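PDB 1YB2: tRNA (adenine(58)-N(1))-methyltransferase catalytic subunit TRM61 C-terminal domain-containing protein from Thermoplasma acidophilum, which probably transfers a methyl group from S-adenosyl-L-methionine to an adenine of tRNA, most likely N1 of adenine 58. Local coordinates for residues G36-E40 with S41-I45; S76-P80 with M81-R85; F209-N213 with F214-E218; L222-A226 with S227-H231. All blocks are in the same frame, centred on the assembly; numbering follows the deposited sequence.

Contact 1. Residues G36-E40 with S41-I45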
loop_
_atom_site.group_PDB
_atom_site.type_symbol
_atom_site.label_atom_id
_atom_site.label_comp_id
_atom_site.label_asym_id
_atom_site.label_seq_id
_atom_site.Cartn_x
_atom_site.Cartn_y
_atom_site.Cartn_z
ATOM N N GLY A 36 -12.904 -4.900 -18.408
ATOM C CA GLY A 36 -12.616 -5.235 -19.794
ATOM C C GLY A 36 -11.352 -4.556 -20.258
ATOM O O GLY A 36 -10.675 -3.878 -19.475
ATOM N N LYS A 37 -11.034 -4.753 -21.533
ATOM C CA LYS A 37 -9.859 -4.137 -22.132
ATOM C C LYS A 37 -10.239 -3.311 -23.347
ATOM O O LYS A 37 -11.154 -3.659 -24.103
ATOM C CB LYS A 37 -8.769 -5.179 -22.439
ATOM C CG LYS A 37 -8.046 -5.660 -21.161
ATOM C CD LYS A 37 -6.781 -6.504 -21.426
ATOM C CE LYS A 37 -7.101 -7.975 -21.693
ATOM N NZ LYS A 37 -5.940 -8.881 -21.403
ATOM N N PHE A 38 -9.552 -2.184 -23.495
ATOM C CA PHE A 38 -9.807 -1.259 -24.594
ATOM C C PHE A 38 -8.530 -1.012 -25.396
ATOM O O PHE A 38 -7.466 -0.796 -24.825
ATOM C CB PHE A 38 -10.365 0.066 -24.046
ATOM C CG PHE A 38 -10.713 1.066 -25.110
ATOM C CD1 PHE A 38 -11.839 0.887 -25.911
ATOM C CD2 PHE A 38 -9.923 2.189 -25.307
ATOM C CE1 PHE A 38 -12.161 1.800 -26.904
ATOM C CE2 PHE A 38 -10.242 3.113 -26.302
ATOM C CZ PHE A 38 -11.360 2.915 -27.098
ATOM N N ASP A 39 -8.649 -1.045 -26.717
ATOM C CA ASP A 39 -7.528 -0.728 -27.619
ATOM C C ASP A 39 -7.917 0.533 -28.380
ATOM O O ASP A 39 -8.875 0.512 -29.147
ATOM C CB ASP A 39 -7.255 -1.904 -28.575
ATOM C CG ASP A 39 -6.122 -1.627 -29.578
ATOM O OD1 ASP A 39 -5.465 -0.557 -29.518
ATOM O OD2 ASP A 39 -5.880 -2.510 -30.437
ATOM N N GLU A 40 -7.189 1.623 -28.140
ATOM C CA GLU A 40 -7.541 2.941 -28.695
ATOM C C GLU A 40 -7.185 3.113 -30.163
ATOM O O GLU A 40 -7.760 3.965 -30.846
ATOM C CB GLU A 40 -6.955 4.085 -27.857
ATOM C CG GLU A 40 -5.432 4.135 -27.745
ATOM C CD GLU A 40 -4.957 5.020 -26.578
ATOM O OE1 GLU A 40 -4.261 4.485 -25.667
ATOM O OE2 GLU A 40 -5.294 6.239 -26.574
ATOM N N SER A 41 -6.238 2.311 -30.645
ATOM C CA SER A 41 -5.865 2.334 -32.062
ATOM C C SER A 41 -7.026 1.916 -32.944
ATOM O O SER A 41 -7.242 2.478 -34.012
ATOM C CB SER A 41 -4.675 1.424 -32.311
ATOM O OG SER A 41 -3.526 2.021 -31.769
ATOM N N THR A 42 -7.792 0.952 -32.457
ATOM C CA THR A 42 -8.830 0.299 -33.232
ATOM C C THR A 42 -10.235 0.547 -32.618
ATOM O O THR A 42 -11.253 0.160 -33.193
ATOM C CB THR A 42 -8.485 -1.212 -33.330
ATOM O OG1 THR A 42 -9.221 -1.826 -34.391
ATOM C CG2 THR A 42 -8.755 -1.928 -32.010
ATOM N N ASN A 43 -10.262 1.209 -31.458
ATOM C CA ASN A 43 -11.492 1.436 -30.669
ATOM C C ASN A 43 -12.281 0.158 -30.374
ATOM O O ASN A 43 -13.508 0.138 -30.450
ATOM C CB ASN A 43 -12.374 2.533 -31.290
ATOM C CG ASN A 43 -11.836 3.942 -31.031
ATOM O OD1 ASN A 43 -11.047 4.173 -30.102
ATOM N ND2 ASN A 43 -12.266 4.893 -31.848
ATOM N N SER A 44 -11.556 -0.903 -30.021
ATOM C CA SER A 44 -12.159 -2.202 -29.722
ATOM C C SER A 44 -12.396 -2.383 -28.223
ATOM O O SER A 44 -11.608 -1.925 -27.396
ATOM C CB SER A 44 -11.279 -3.352 -30.245
ATOM O OG SER A 44 -10.176 -3.577 -29.367
ATOM N N ILE A 45 -13.479 -3.086 -27.902
ATOM C CA ILE A 45 -13.887 -3.381 -26.535
ATOM C C ILE A 45 -13.895 -4.899 -26.336
ATOM O O ILE A 45 -14.640 -5.602 -27.008
ATOM C CB ILE A 45 -15.322 -2.833 -26.260
ATOM C CG1 ILE A 45 -15.367 -1.310 -26.395
ATOM C CG2 ILE A 45 -15.844 -3.285 -24.890
ATOM C CD1 ILE A 45 -16.772 -0.768 -26.691
HETATM O O HOH W 1 -9.734 -4.568 -26.597
#
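Asp39 and Ser44 form an antiparallel hydrogen-bonded pair with their CA atoms 5.3 Å apart, and the next pair, Phe38 with Ile45, is a non-hydrogen-bonded one. Residues 36-45 thus build a beta hairpin, closed by the turn 40-43. Asp39 N donates to Ser44 O at 3.2 Å, nearly straight (164° at the hydrogen), and Ser44 N returns a bond to Asp39 O. Asn43 and Ser44 both face Asp39, and Asn43 has positive phi and psi: this is a G1 beta bulge, the usual partner of a tight turn in a hairpin.

The two faces differ in chemistry. On one, Phe38 swings its ring over the turn with CG anti to the backbone N (chi1 -178°), and CD1 meets Ile45 CG1 at 4.2 Å, the latter at the ring edge. The ring runs alongside the Asn43 amide and points the same way; CZ approaches Asn43 OD1 to 3.3 Å at a slant, while Asn43 ND2 is bonded to Arg58 O. Leu29 and Leu66 pack against both Phe38 and Ile45, so this face of the hairpin is buried against them.

On the other face the Asp39 carboxylate turns back over the loop and forms an Asx turn. Its OD1 accepts from Ser41 N at 3.2 Å, met from above the carboxylate plane (50° out of it), and its OD2 lies 3.3 Å from Thr42 CG2, the two side chains crossing at about a right angle. Further along, a water sits 3.0 Å from Ser44 OG and donates a weak bond to Lys37 O.

Contact 2. Residues S76-P80 with M81-R85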
loop_
_atom_site.group_PDB
_atom_site.type_symbol
_atom_site.label_atom_id
_atom_site.label_comp_id
_atom_site.label_asym_id
_atom_site.label_seq_id
_atom_site.Cartn_x
_atom_site.Cartn_y
_atom_site.Cartn_z
ATOM N N SER A 76 -10.326 3.742 -18.396
ATOM C CA SER A 76 -9.253 4.120 -17.502
ATOM C C SER A 76 -7.864 3.774 -18.090
ATOM O O SER A 76 -7.722 2.832 -18.875
ATOM C CB SER A 76 -9.436 3.400 -16.178
ATOM O OG SER A 76 -8.427 3.750 -15.263
ATOM N N ASP A 77 -6.849 4.531 -17.693
ATOM C CA ASP A 77 -5.462 4.068 -17.871
ATOM C C ASP A 77 -5.225 2.908 -16.904
ATOM O O ASP A 77 -5.880 2.798 -15.872
ATOM C CB ASP A 77 -4.454 5.180 -17.563
ATOM C CG ASP A 77 -4.462 6.303 -18.601
ATOM O OD1 ASP A 77 -4.818 6.075 -19.781
ATOM O OD2 ASP A 77 -4.103 7.437 -18.224
ATOM N N PHE A 78 -4.270 2.042 -17.229
ATOM C CA PHE A 78 -3.886 0.994 -16.296
ATOM C C PHE A 78 -3.468 1.549 -14.947
ATOM O O PHE A 78 -2.814 2.580 -14.870
ATOM C CB PHE A 78 -2.746 0.121 -16.835
ATOM C CG PHE A 78 -2.340 -0.951 -15.875
ATOM C CD1 PHE A 78 -3.140 -2.080 -15.704
ATOM C CD2 PHE A 78 -1.199 -0.807 -15.096
ATOM C CE1 PHE A 78 -2.782 -3.078 -14.806
ATOM C CE2 PHE A 78 -0.834 -1.783 -14.206
ATOM C CZ PHE A 78 -1.637 -2.926 -14.050
ATOM N N SER A 79 -3.860 0.847 -13.888
ATOM C CA SER A 79 -3.399 1.118 -12.534
ATOM C C SER A 79 -3.329 -0.243 -11.857
ATOM O O SER A 79 -4.142 -1.118 -12.175
ATOM C CB SER A 79 -4.378 2.065 -11.833
ATOM O OG SER A 79 -4.308 1.947 -10.431
ATOM N N PRO A 80 -2.364 -0.442 -10.935
ATOM C CA PRO A 80 -2.224 -1.758 -10.317
ATOM C C PRO A 80 -3.452 -2.237 -9.548
ATOM O O PRO A 80 -3.615 -3.438 -9.392
ATOM C CB PRO A 80 -1.024 -1.589 -9.367
ATOM C CG PRO A 80 -0.922 -0.166 -9.130
ATOM C CD PRO A 80 -1.365 0.502 -10.397
HETATM N N MSE A 81 -4.323 -1.322 -9.105
HETATM C CA MSE A 81 -5.567 -1.742 -8.465
HETATM C C MSE A 81 -6.477 -2.536 -9.397
HETATM O O MSE A 81 -7.304 -3.283 -8.909
HETATM C CB MSE A 81 -6.351 -0.582 -7.793
HETATM C CG MSE A 81 -7.032 0.408 -8.713
HETATM SE SE MSE A 81 -8.314 1.598 -7.664
HETATM C CE MSE A 81 -7.918 0.959 -5.876
ATOM N N TYR A 82 -6.303 -2.388 -10.716
ATOM C CA TYR A 82 -7.123 -3.103 -11.709
ATOM C C TYR A 82 -6.537 -4.419 -12.214
ATOM O O TYR A 82 -7.233 -5.204 -12.878
ATOM C CB TYR A 82 -7.417 -2.205 -12.913
ATOM C CG TYR A 82 -8.029 -0.874 -12.558
ATOM C CD1 TYR A 82 -9.108 -0.788 -11.676
ATOM C CD2 TYR A 82 -7.526 0.310 -13.100
ATOM C CE1 TYR A 82 -9.685 0.470 -11.333
ATOM C CE2 TYR A 82 -8.082 1.543 -12.778
ATOM C CZ TYR A 82 -9.171 1.616 -11.891
ATOM O OH TYR A 82 -9.733 2.843 -11.574
ATOM N N PHE A 83 -5.257 -4.645 -11.905
ATOM C CA PHE A 83 -4.497 -5.759 -12.473
ATOM C C PHE A 83 -5.198 -7.091 -12.258
ATOM O O PHE A 83 -5.412 -7.827 -13.202
ATOM C CB PHE A 83 -3.071 -5.777 -11.907
ATOM C CG PHE A 83 -2.195 -6.879 -12.459
ATOM C CD1 PHE A 83 -1.468 -6.690 -13.639
ATOM C CD2 PHE A 83 -2.077 -8.086 -11.791
ATOM C CE1 PHE A 83 -0.640 -7.698 -14.139
ATOM C CE2 PHE A 83 -1.251 -9.109 -12.284
ATOM C CZ PHE A 83 -0.532 -8.905 -13.459
ATOM N N GLY A 84 -5.587 -7.384 -11.027
ATOM C CA GLY A 84 -6.234 -8.660 -10.723
ATOM C C GLY A 84 -7.583 -8.882 -11.393
ATOM O O GLY A 84 -7.985 -10.032 -11.627
ATOM N N ARG A 85 -8.277 -7.791 -11.713
ATOM C CA ARG A 85 -9.597 -7.858 -12.366
ATOM C C ARG A 85 -9.502 -8.081 -13.873
ATOM O O ARG A 85 -10.417 -8.644 -14.476
ATOM C CB ARG A 85 -10.396 -6.566 -12.116
ATOM C CG ARG A 85 -10.681 -6.225 -10.642
ATOM C CD ARG A 85 -11.745 -7.164 -10.041
ATOM N NE ARG A 85 -12.911 -6.446 -9.507
ATOM C CZ ARG A 85 -14.145 -6.551 -10.009
ATOM N NH1 ARG A 85 -15.155 -5.854 -9.473
ATOM N NH2 ARG A 85 -14.373 -7.349 -11.054
HETATM O O HOH W 2 -8.501 4.825 -12.846
HETATM O O HOH W 3 -4.993 -5.673 -8.622
#
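Two overlapping type I turns lead the chain from the end of strand 71-76 into the short helix 83-86, and Ser79 and Pro80 supply the carbonyls that define them. Tyr82 N donates to Ser79 O at 2.9 Å and Phe83 N to Pro80 O at 3.2 Å. Both donors stand above the carbonyl plane, by 43° and 70°, and so not on a lone pair. A water 2.7 Å from Pro80 O, which probably donates to it, accepts from Gly84 N.

The Tyr82 ring folds back onto residues 76-79. Tyr82 CG lies beside its own backbone N (chi1 -54°), which lays the ring against this approach: CE2 is 3.3 Å from Ser76 OG, and CD2 is 3.8 Å from Ser79 CB. A second water, in the plane of the Tyr82 ring at its edge, links Tyr82 OH at 2.7 Å to Ser76 OG, to which it donates; Ser76 OG spends its own proton on Asp77 O. One face of the Tyr82 ring carries CG of selenomethionine Met81.

Phe78 CZ reaches Phe83 CD1 at 3.8 Å, near the plane of the Phe83 ring. Beyond that pair, Phe78 stacks on Phe158 of the second subunit and meets Tyr159 of the same neighbour with the planes about perpendicular. The whole is a proline-containing strand-to-helix connection made of consecutive type I turns.

Contact 3. Residues F209-N213 with F214-E218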
loop_
_atom_site.group_PDB
_atom_site.type_symbol
_atom_site.label_atom_id
_atom_site.label_comp_id
_atom_site.label_asym_id
_atom_site.label_seq_id
_atom_site.Cartn_x
_atom_site.Cartn_y
_atom_site.Cartn_z
ATOM N N PHE A 209 -12.158 7.184 -0.302
ATOM C CA PHE A 209 -12.849 7.766 0.848
ATOM C C PHE A 209 -12.753 6.813 2.024
ATOM O O PHE A 209 -13.101 5.648 1.870
ATOM C CB PHE A 209 -14.345 7.977 0.553
ATOM C CG PHE A 209 -14.624 8.935 -0.562
ATOM C CD1 PHE A 209 -14.700 8.488 -1.881
ATOM C CD2 PHE A 209 -14.828 10.282 -0.290
ATOM C CE1 PHE A 209 -14.968 9.382 -2.926
ATOM C CE2 PHE A 209 -15.095 11.186 -1.327
ATOM C CZ PHE A 209 -15.146 10.727 -2.650
ATOM N N TYR A 210 -12.308 7.308 3.181
ATOM C CA TYR A 210 -12.219 6.504 4.410
ATOM C C TYR A 210 -13.349 6.920 5.333
ATOM O O TYR A 210 -13.485 8.108 5.616
ATOM C CB TYR A 210 -10.880 6.737 5.128
ATOM C CG TYR A 210 -9.731 6.014 4.503
ATOM C CD1 TYR A 210 -9.038 6.565 3.414
ATOM C CD2 TYR A 210 -9.316 4.767 4.990
ATOM C CE1 TYR A 210 -7.951 5.892 2.818
ATOM C CE2 TYR A 210 -8.219 4.082 4.389
ATOM C CZ TYR A 210 -7.556 4.659 3.310
ATOM O OH TYR A 210 -6.500 4.003 2.711
ATOM N N LEU A 211 -14.183 5.954 5.746
ATOM C CA LEU A 211 -15.308 6.189 6.653
ATOM C C LEU A 211 -15.212 5.218 7.847
ATOM O O LEU A 211 -14.669 4.122 7.707
ATOM C CB LEU A 211 -16.660 6.018 5.937
ATOM C CG LEU A 211 -17.225 7.114 5.016
ATOM C CD1 LEU A 211 -17.308 8.454 5.734
ATOM C CD2 LEU A 211 -16.438 7.235 3.691
ATOM N N PRO A 212 -15.684 5.637 9.034
ATOM C CA PRO A 212 -15.502 4.767 10.192
ATOM C C PRO A 212 -16.595 3.705 10.364
ATOM O O PRO A 212 -16.403 2.765 11.120
ATOM C CB PRO A 212 -15.537 5.750 11.368
ATOM C CG PRO A 212 -16.509 6.780 10.939
ATOM C CD PRO A 212 -16.334 6.905 9.410
ATOM N N ASN A 213 -17.730 3.858 9.694
ATOM C CA ASN A 213 -18.798 2.859 9.823
ATOM C C ASN A 213 -19.609 2.623 8.559
ATOM O O ASN A 213 -19.492 3.374 7.563
ATOM C CB ASN A 213 -19.707 3.148 11.031
ATOM C CG ASN A 213 -20.352 4.518 10.976
ATOM O OD1 ASN A 213 -21.196 4.793 10.119
ATOM N ND2 ASN A 213 -19.981 5.380 11.915
ATOM N N PHE A 214 -20.426 1.569 8.616
ATOM C CA PHE A 214 -21.207 1.124 7.490
ATOM C C PHE A 214 -22.194 2.181 7.009
ATOM O O PHE A 214 -22.273 2.440 5.813
ATOM C CB PHE A 214 -21.933 -0.201 7.796
ATOM C CG PHE A 214 -22.806 -0.673 6.667
ATOM C CD1 PHE A 214 -22.296 -1.508 5.683
ATOM C CD2 PHE A 214 -24.136 -0.263 6.572
ATOM C CE1 PHE A 214 -23.095 -1.929 4.622
ATOM C CE2 PHE A 214 -24.941 -0.672 5.510
ATOM C CZ PHE A 214 -24.416 -1.516 4.534
ATOM N N ASP A 215 -22.944 2.787 7.935
ATOM C CA ASP A 215 -23.970 3.764 7.564
ATOM C C ASP A 215 -23.414 4.990 6.811
ATOM O O ASP A 215 -24.030 5.463 5.872
ATOM C CB ASP A 215 -24.808 4.180 8.777
ATOM C CG ASP A 215 -25.719 3.041 9.283
ATOM O OD1 ASP A 215 -26.110 2.154 8.470
ATOM O OD2 ASP A 215 -26.050 3.027 10.496
ATOM N N GLN A 216 -22.251 5.475 7.228
ATOM C CA GLN A 216 -21.588 6.601 6.562
ATOM C C GLN A 216 -21.046 6.199 5.184
ATOM O O GLN A 216 -21.123 6.968 4.207
ATOM C CB GLN A 216 -20.478 7.154 7.469
ATOM C CG GLN A 216 -21.043 7.825 8.717
ATOM C CD GLN A 216 -19.988 8.432 9.618
ATOM O OE1 GLN A 216 -18.931 8.844 9.162
ATOM N NE2 GLN A 216 -20.294 8.522 10.918
ATOM N N SER A 217 -20.509 4.978 5.132
ATOM C CA SER A 217 -20.025 4.350 3.909
ATOM C C SER A 217 -21.142 4.287 2.863
ATOM O O SER A 217 -20.946 4.667 1.708
ATOM C CB SER A 217 -19.472 2.953 4.244
ATOM O OG SER A 217 -18.815 2.350 3.146
ATOM N N GLU A 218 -22.321 3.833 3.291
ATOM C CA GLU A 218 -23.475 3.682 2.412
ATOM C C GLU A 218 -23.978 5.035 1.906
ATOM O O GLU A 218 -24.280 5.187 0.728
ATOM C CB GLU A 218 -24.581 2.912 3.132
ATOM C CG GLU A 218 -25.903 2.806 2.378
ATOM C CD GLU A 218 -26.910 1.964 3.122
ATOM O OE1 GLU A 218 -27.153 2.243 4.328
ATOM O OE2 GLU A 218 -27.464 1.023 2.501
HETATM O O HOH W 4 -23.055 2.046 10.642
#
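Asn213 meets Gln216 and Ser217 through two different oxygens. Its side-chain OD1 accepts from Gln216 N at 3.2 Å (158° at the hydrogen), and its backbone O accepts from Ser217 N at 3.1 Å, equally straight. The first bond depends on a chi1 of 58°, which sets CG between the backbone N and the carbonyl carbon and turns the amide back over the first turn. Asp215 N, the neighbouring amide, is served by a water at 2.8 Å; that water gives only a weak bond to Asn213 OD1.

Asn213 is therefore the N-cap of helix 214-223, which follows strand 205-211 in the Rossmann-like sheet of this methyltransferase fold. Regular helical bonding begins with Ser217 N to Asn213 O and continues with Glu218 N, which donates to Phe214 O at 2.9 Å. Gln216 O accepts from the hydroxyl of Thr220.

Leu211 CD1 touches Gln216 CB at 3.8 Å, its side chain slanting across that of Gln216. On the polar side, Gln216 CG lies 3.3 Å from Asn213 OD1. The side chain of Pro212 is about 6 Å from that of Asp186, a residue predicted to bind S-adenosyl-L-methionine.

Contact 4. Residues L222-A226 with S227-H231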
loop_
_atom_site.group_PDB
_atom_site.type_symbol
_atom_site.label_atom_id
_atom_site.label_comp_id
_atom_site.label_asym_id
_atom_site.label_seq_id
_atom_site.Cartn_x
_atom_site.Cartn_y
_atom_site.Cartn_z
ATOM N N LEU A 222 -24.053 6.284 -2.034
ATOM C CA LEU A 222 -25.303 6.799 -2.594
ATOM C C LEU A 222 -25.130 8.188 -3.178
ATOM O O LEU A 222 -25.791 8.524 -4.143
ATOM C CB LEU A 222 -26.415 6.803 -1.528
ATOM C CG LEU A 222 -27.319 5.569 -1.406
ATOM C CD1 LEU A 222 -26.593 4.262 -1.743
ATOM C CD2 LEU A 222 -27.923 5.484 -0.012
ATOM N N SER A 223 -24.230 8.981 -2.607
ATOM C CA SER A 223 -23.966 10.334 -3.115
ATOM C C SER A 223 -23.123 10.404 -4.409
ATOM O O SER A 223 -23.054 11.461 -5.034
ATOM C CB SER A 223 -23.289 11.191 -2.044
ATOM O OG SER A 223 -21.912 10.850 -1.901
ATOM N N LEU A 224 -22.465 9.309 -4.783
ATOM C CA LEU A 224 -21.484 9.322 -5.900
ATOM C C LEU A 224 -21.978 9.671 -7.339
ATOM O O LEU A 224 -21.376 10.529 -8.040
ATOM C CB LEU A 224 -20.671 8.012 -5.920
ATOM C CG LEU A 224 -19.691 7.797 -4.758
ATOM C CD1 LEU A 224 -19.038 6.416 -4.877
ATOM C CD2 LEU A 224 -18.628 8.877 -4.675
ATOM N N SER A 225 -23.031 9.001 -7.787
ATOM C CA SER A 225 -23.538 9.197 -9.164
ATOM C C SER A 225 -23.884 10.655 -9.521
ATOM O O SER A 225 -23.535 11.118 -10.605
ATOM C CB SER A 225 -24.742 8.301 -9.449
ATOM O OG SER A 225 -25.784 8.614 -8.545
ATOM N N ALA A 226 -24.558 11.374 -8.619
ATOM C CA ALA A 226 -24.897 12.787 -8.878
ATOM C C ALA A 226 -23.669 13.712 -8.998
ATOM O O ALA A 226 -23.787 14.856 -9.470
ATOM C CB ALA A 226 -25.871 13.321 -7.821
ATOM N N SER A 227 -22.492 13.222 -8.610
ATOM C CA SER A 227 -21.299 14.064 -8.632
ATOM C C SER A 227 -20.436 13.902 -9.886
ATOM O O SER A 227 -19.460 14.621 -10.020
ATOM C CB SER A 227 -20.424 13.815 -7.392
ATOM O OG SER A 227 -19.806 12.538 -7.467
ATOM N N GLY A 228 -20.768 12.977 -10.782
ATOM C CA GLY A 228 -19.882 12.696 -11.917
ATOM C C GLY A 228 -18.753 11.720 -11.600
ATOM O O GLY A 228 -17.762 11.641 -12.315
HETATM N N MSE A 229 -18.915 10.985 -10.506
HETATM C CA MSE A 229 -18.016 9.907 -10.123
HETATM C C MSE A 229 -18.734 8.587 -10.260
HETATM O O MSE A 229 -19.944 8.516 -10.122
HETATM C CB MSE A 229 -17.520 10.097 -8.685
HETATM C CG MSE A 229 -16.453 11.186 -8.547
HETATM SE SE MSE A 229 -15.613 11.065 -6.768
HETATM C CE MSE A 229 -16.428 12.608 -5.952
ATOM N N HIS A 230 -17.980 7.540 -10.565
ATOM C CA HIS A 230 -18.546 6.203 -10.714
ATOM C C HIS A 230 -17.967 5.304 -9.615
ATOM O O HIS A 230 -16.756 5.162 -9.522
ATOM C CB HIS A 230 -18.208 5.663 -12.102
ATOM C CG HIS A 230 -18.856 4.356 -12.407
ATOM N ND1 HIS A 230 -20.123 4.266 -12.942
ATOM C CD2 HIS A 230 -18.429 3.086 -12.219
ATOM C CE1 HIS A 230 -20.443 2.991 -13.082
ATOM N NE2 HIS A 230 -19.431 2.255 -12.652
ATOM N N HIS A 231 -18.836 4.734 -8.776
ATOM C CA HIS A 231 -18.442 3.801 -7.707
ATOM C C HIS A 231 -17.793 2.543 -8.284
ATOM O O HIS A 231 -18.343 1.922 -9.200
ATOM C CB HIS A 231 -19.664 3.445 -6.850
ATOM C CG HIS A 231 -19.395 2.459 -5.751
ATOM N ND1 HIS A 231 -18.387 2.619 -4.823
ATOM C CD2 HIS A 231 -20.066 1.338 -5.384
ATOM C CE1 HIS A 231 -18.425 1.621 -3.956
ATOM N NE2 HIS A 231 -19.431 0.827 -4.279
#
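The imidazole of His231 is approached by Leu224, whose CD1 comes in at a slant to the ring, 3.9 Å from ND1 and closer still, 3.6 Å, to His231 CB. The other flat group that matters is the peptide carbonyl of Leu224, which takes two bonds from a single residue. Ser227 OG donates to Leu224 O at 2.6 Å from near the carbonyl plane, tilted by 16°, whereas Ser227 N reaches the same oxygen at 3.0 Å from well above that plane, 53° out of it.

The double grip follows from the serine rotamer: with chi1 at 71°, OG lies between the backbone N and the carbonyl carbon, and hydroxyl and amide converge on one acceptor. Leu224 O is thus satisfied within the turn by two donors of one residue. One residue on, Gly228 N makes a weak though nearly linear bond to Ser225 O at 3.3 Å. The two backbone bonds close consecutive type I turns, consistent with the helical or near-helical angles of Ser225, Ala226 and Ser227. Gly228 has positive phi, a conformation that suits glycine, where the chain turns into the strand.

Next, SE of selenomethionine Met229 lies 4.3 Å from Leu224 CD2, so Leu224 is touched through different methyls by Met229 and by His231. The connection carries the chain from helix 214-223 into strand 229-242, outermost in its sheet within this chain. Leu224 packs on Thr263 and Ala265 of the adjoining strand 258-267 and on Phe209 of strand 205-211, while Met229 touches Ala207 of that strand and Val194 and Ala198 of helix 194-199.

Overall arrangement
Contact 1 is peripheral, about 25 Å from the chain centre to its own, and shapes a hairpin of the N-terminal sheet; the other three belong to the methyltransferase part or its approach. Contacts 3 and 4 both use helix 214-223: a side-chain cap at its start, and a carbonyl gripped twice by a serine on the way into strand 229-242. They touch where Phe209 CZ packs 4.0 Å from Met229 CE. Contact 1 meets the second subunit through a salt bridge from Lys37 to its Glu157, contact 2 mainly through aromatic rings and contact 3 by packing. All four mix buried and exposed residues: strand pairing and a bulge organise contact 1, whereas turn and cap bonds dominate the rest.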